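NAD-dependent formate dehydrogenase gamma subunit (Cupriavidus necator, PDB 6VW7) carries a [2Fe-2S] cluster as the gamma subunit of an NAD-dependent formate dehydrogenase, probably passing electrons between redox centres of the enzyme. Local coordinates at residues A[16-21]-A[50-55]; A[28-33]-A[55-60]. All blocks are in the same frame, centred on the assembly; numbering follows the deposited sequence.

Contact 1: A[16-21]-A[50-55]; sequences RIAAIV and VPVIAR
V21 faces V52 and I53 across two neighbouring helices of the N-terminal helical bundle that, in the complex I 24 kDa family, precedes the thioredoxin-like domain. The segment axes approach to 9.8 Å and run nearly the same way, 22° apart. Between the two segments 178 Å² is buried, and no hydrogen bond crosses it. V21 works with both branches. V21 CG2 comes against the CG1 methylene of I53 at 3.8 Å, and the two side chains cross at about a right angle, so that one methyl rests on the isoleucine chain instead of lying along it. The I53 torsion explains which carbon is offered: CG1 stands anti to the carbonyl carbon (chi1 -62°), on the side of the backbone N. The other branch of V21, CG1, comes to 4.1 Å from the carbonyl O of V52, a loose contact with the backbone.

V52 answers with CG1 alone, placed anti to its own N (chi1 176°). That methyl spans two positions one helical turn apart, reaching the V21 methyl and, nearer the solvent, A18. On its other sides I53 touches L31 and I38 of helix 31-42 and V64 of helix 61-70, consistent with its buried position. At the more open edge, the closest approach between A18 and V52 is from backbone CA to CG1, 4.1 Å.

Contact 2: A[28-33]-A[55-60]; sequences PGALLP and RALNLS
L57 meets A30 and L31 through methyl groups, and L59 meets L31 the same way; no ring, amide or other flat group takes part, so there are no faces or edges to compare. The site joins the start of helix 31-42 to the end of helix 50-57, whose chain turns at N58 in a Schellman motif within the N-terminal helical bundle. In both L57, before the turn, and L59, after it, the bond from CA to CB points toward the other segment.

The two branches of L57 divide the work. L57 CD2 reaches A30 CB at 4.1 Å, while L57 CD1 sits over the backbone of L31, 3.8 Å from its CA, and touches CB as well. L31 and L57 cross at about a right angle. With CG anti to its N (chi1 -177°), L31 splits its two methyls: L31 CD1 meets L57 CD1 at 4.0 Å and CD2 turns to L59.

In the loop that leads into helix 31-42, the P28 carbonyl O is hydrogen-bonded to R264 of the beta subunit, and L31 packs on G284 of that chain, which puts this corner of the bundle at the subunit interface. Within the gamma chain, the link to L59 is methyl to methyl: L31 CD2 to L59 CD1, 4.0 Å.

Overall arrangement
Contacts 1 and 2 share helix 50-57, which helix 14-24 meets along its body and the start of helix 31-42 meets at its C-terminal end; their centres lie 9 Å apart. Two close packing pairs make them continuous: I53 CG2 lies 3.4 Å from L31 CD1, and V21 CG1 lies 3.4 Å from A56 CB. The backbone adds a probable hydrogen bond, A54 O to L59 N at 2.9 Å, across the turn at N58. Their segments alternate along the chain, and helix 50-57 is packed against two helices that come before it in sequence, 14-24 and 31-42. Both contacts lie away from the [2Fe-2S] site of C87, C92, C128 and C132, and only contact 2 touches the beta subunit.

Contact 1: A[16-21]-A[50-55]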
# COMPACT_ATOMS: atom_id res chain seq x y z
N ARG A 16 -32.22 -3.20 10.67
CA ARG A 16 -31.15 -2.27 10.33
C ARG A 16 -30.51 -2.64 8.99
O ARG A 16 -30.12 -1.75 8.23
CB ARG A 16 -30.11 -2.22 11.45
CG ARG A 16 -30.60 -1.46 12.70
CD ARG A 16 -29.56 -0.45 13.23
NE ARG A 16 -28.50 -0.19 12.24
CZ ARG A 16 -27.49 0.64 12.43
NH1 ARG A 16 -27.38 1.32 13.57
NH2 ARG A 16 -26.59 0.82 11.47
N ILE A 17 -30.41 -3.94 8.68
CA ILE A 17 -29.84 -4.36 7.39
C ILE A 17 -30.68 -3.82 6.24
O ILE A 17 -30.15 -3.33 5.24
CB ILE A 17 -29.71 -5.89 7.33
CG1 ILE A 17 -28.59 -6.38 8.24
CG2 ILE A 17 -29.45 -6.35 5.88
CD1 ILE A 17 -28.55 -7.91 8.42
N ALA A 18 -32.02 -3.88 6.37
CA ALA A 18 -32.88 -3.35 5.32
C ALA A 18 -32.67 -1.85 5.13
O ALA A 18 -32.69 -1.35 4.00
CB ALA A 18 -34.35 -3.65 5.66
N ALA A 19 -32.47 -1.12 6.22
CA ALA A 19 -32.23 0.32 6.12
C ALA A 19 -30.87 0.60 5.50
O ALA A 19 -30.72 1.54 4.71
CB ALA A 19 -32.31 0.97 7.50
N ILE A 20 -29.85 -0.15 5.92
CA ILE A 20 -28.52 0.00 5.34
C ILE A 20 -28.58 -0.14 3.82
O ILE A 20 -28.00 0.65 3.06
CB ILE A 20 -27.55 -1.02 5.95
CG1 ILE A 20 -27.15 -0.63 7.38
CG2 ILE A 20 -26.33 -1.23 5.04
CD1 ILE A 20 -26.46 -1.78 8.13
N VAL A 21 -29.31 -1.17 3.36
CA VAL A 21 -29.45 -1.41 1.92
C VAL A 21 -30.22 -0.27 1.27
O VAL A 21 -29.82 0.23 0.21
CB VAL A 21 -30.15 -2.77 1.71
CG1 VAL A 21 -30.55 -2.96 0.26
CG2 VAL A 21 -29.30 -3.93 2.22
N VAL A 50 -29.18 -11.64 1.95
CA VAL A 50 -28.97 -11.71 0.50
C VAL A 50 -30.24 -11.39 -0.29
O VAL A 50 -30.18 -10.56 -1.21
CB VAL A 50 -28.34 -13.06 0.12
CG1 VAL A 50 -28.25 -13.20 -1.41
CG2 VAL A 50 -26.95 -13.17 0.76
N PRO A 51 -31.41 -11.97 0.03
CA PRO A 51 -32.61 -11.59 -0.73
C PRO A 51 -32.93 -10.11 -0.65
O PRO A 51 -33.41 -9.53 -1.62
CB PRO A 51 -33.72 -12.45 -0.11
CG PRO A 51 -32.99 -13.61 0.49
CD PRO A 51 -31.71 -13.03 1.01
N VAL A 52 -32.66 -9.48 0.50
CA VAL A 52 -32.94 -8.06 0.64
C VAL A 52 -32.01 -7.25 -0.26
O VAL A 52 -32.45 -6.34 -0.98
CB VAL A 52 -32.78 -7.64 2.12
CG1 VAL A 52 -32.98 -6.13 2.28
CG2 VAL A 52 -33.74 -8.43 2.98
N ILE A 53 -30.72 -7.58 -0.25
CA ILE A 53 -29.77 -6.90 -1.12
C ILE A 53 -30.15 -7.12 -2.58
O ILE A 53 -30.26 -6.17 -3.36
CB ILE A 53 -28.35 -7.40 -0.83
CG1 ILE A 53 -27.95 -7.07 0.62
CG2 ILE A 53 -27.35 -6.86 -1.87
CD1 ILE A 53 -26.83 -7.96 1.15
N ALA A 54 -30.41 -8.38 -2.95
CA ALA A 54 -30.69 -8.72 -4.34
C ALA A 54 -31.86 -7.92 -4.88
O ALA A 54 -31.76 -7.31 -5.96
CB ALA A 54 -30.96 -10.22 -4.47
N ARG A 55 -32.98 -7.88 -4.14
CA ARG A 55 -34.15 -7.15 -4.58
C ARG A 55 -33.85 -5.66 -4.76
O ARG A 55 -34.29 -5.05 -5.74
CB ARG A 55 -35.30 -7.35 -3.59
CG ARG A 55 -36.48 -6.43 -3.81
CD ARG A 55 -37.74 -6.97 -3.13
NE ARG A 55 -38.78 -5.95 -3.04
CZ ARG A 55 -40.08 -6.21 -2.89
NH1 ARG A 55 -40.49 -7.47 -2.82
NH2 ARG A 55 -40.96 -5.22 -2.81

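Contact 2: A[28-33]-A[55-60]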
# COMPACT_ATOMS: atom_id res chain seq x y z
N PRO A 28 -23.81 4.10 -7.32
CA PRO A 28 -23.15 3.33 -8.40
C PRO A 28 -22.28 2.22 -7.84
O PRO A 28 -21.35 2.47 -7.06
CB PRO A 28 -22.32 4.39 -9.13
CG PRO A 28 -22.97 5.72 -8.80
CD PRO A 28 -23.54 5.56 -7.42
N GLY A 29 -22.57 0.99 -8.25
CA GLY A 29 -21.83 -0.15 -7.72
C GLY A 29 -21.97 -0.30 -6.21
O GLY A 29 -21.00 -0.50 -5.49
N ALA A 30 -23.22 -0.27 -5.73
CA ALA A 30 -23.51 -0.21 -4.31
C ALA A 30 -23.20 -1.51 -3.55
O ALA A 30 -23.15 -1.46 -2.32
CB ALA A 30 -24.99 0.14 -4.10
N LEU A 31 -23.01 -2.64 -4.23
CA LEU A 31 -23.00 -3.92 -3.52
C LEU A 31 -21.88 -3.99 -2.47
O LEU A 31 -22.14 -4.36 -1.32
CB LEU A 31 -22.90 -5.10 -4.49
CG LEU A 31 -22.95 -6.48 -3.83
CD1 LEU A 31 -24.08 -6.54 -2.80
CD2 LEU A 31 -23.14 -7.58 -4.88
N LEU A 32 -20.63 -3.69 -2.86
CA LEU A 32 -19.54 -3.75 -1.88
C LEU A 32 -19.70 -2.74 -0.74
O LEU A 32 -19.41 -3.12 0.41
CB LEU A 32 -18.17 -3.57 -2.56
CG LEU A 32 -17.46 -4.90 -2.86
CD1 LEU A 32 -18.18 -5.60 -3.99
CD2 LEU A 32 -15.95 -4.73 -3.21
N PRO A 33 -20.04 -1.46 -0.96
CA PRO A 33 -20.34 -0.58 0.19
C PRO A 33 -21.43 -1.13 1.08
O PRO A 33 -21.38 -0.97 2.31
CB PRO A 33 -20.74 0.75 -0.46
CG PRO A 33 -19.90 0.74 -1.77
CD PRO A 33 -19.97 -0.69 -2.23
N ARG A 55 -32.98 -7.88 -4.14
CA ARG A 55 -34.15 -7.15 -4.58
C ARG A 55 -33.85 -5.66 -4.76
O ARG A 55 -34.29 -5.05 -5.74
CB ARG A 55 -35.30 -7.35 -3.59
CG ARG A 55 -36.48 -6.43 -3.81
CD ARG A 55 -37.74 -6.97 -3.13
NE ARG A 55 -38.78 -5.95 -3.04
CZ ARG A 55 -40.08 -6.21 -2.89
NH1 ARG A 55 -40.49 -7.47 -2.82
NH2 ARG A 55 -40.96 -5.22 -2.81
N ALA A 56 -33.15 -5.05 -3.81
CA ALA A 56 -32.94 -3.61 -3.88
C ALA A 56 -32.03 -3.22 -5.04
O ALA A 56 -32.21 -2.15 -5.63
CB ALA A 56 -32.37 -3.10 -2.57
N LEU A 57 -31.04 -4.04 -5.37
CA LEU A 57 -30.10 -3.74 -6.45
C LEU A 57 -30.49 -4.37 -7.79
O LEU A 57 -29.71 -4.28 -8.75
CB LEU A 57 -28.69 -4.21 -6.06
CG LEU A 57 -28.14 -3.70 -4.71
CD1 LEU A 57 -26.65 -4.06 -4.61
CD2 LEU A 57 -28.34 -2.19 -4.52
N ASN A 58 -31.66 -5.00 -7.87
CA ASN A 58 -32.09 -5.71 -9.07
C ASN A 58 -31.00 -6.68 -9.54
O ASN A 58 -30.63 -6.73 -10.71
CB ASN A 58 -32.50 -4.74 -10.18
CG ASN A 58 -33.22 -5.44 -11.34
OD1 ASN A 58 -33.87 -6.47 -11.17
ND2 ASN A 58 -33.10 -4.86 -12.54
N LEU A 59 -30.48 -7.45 -8.59
CA LEU A 59 -29.50 -8.49 -8.85
C LEU A 59 -30.11 -9.83 -8.46
O LEU A 59 -31.07 -9.89 -7.69
CB LEU A 59 -28.20 -8.26 -8.07
CG LEU A 59 -27.39 -6.99 -8.36
CD1 LEU A 59 -26.24 -6.89 -7.39
CD2 LEU A 59 -26.87 -7.01 -9.79
N SER A 60 -29.54 -10.92 -8.97
CA SER A 60 -30.03 -12.21 -8.51
C SER A 60 -29.39 -12.56 -7.17
O SER A 60 -28.33 -12.05 -6.80
CB SER A 60 -29.71 -13.31 -9.52
OG SER A 60 -28.33 -13.65 -9.40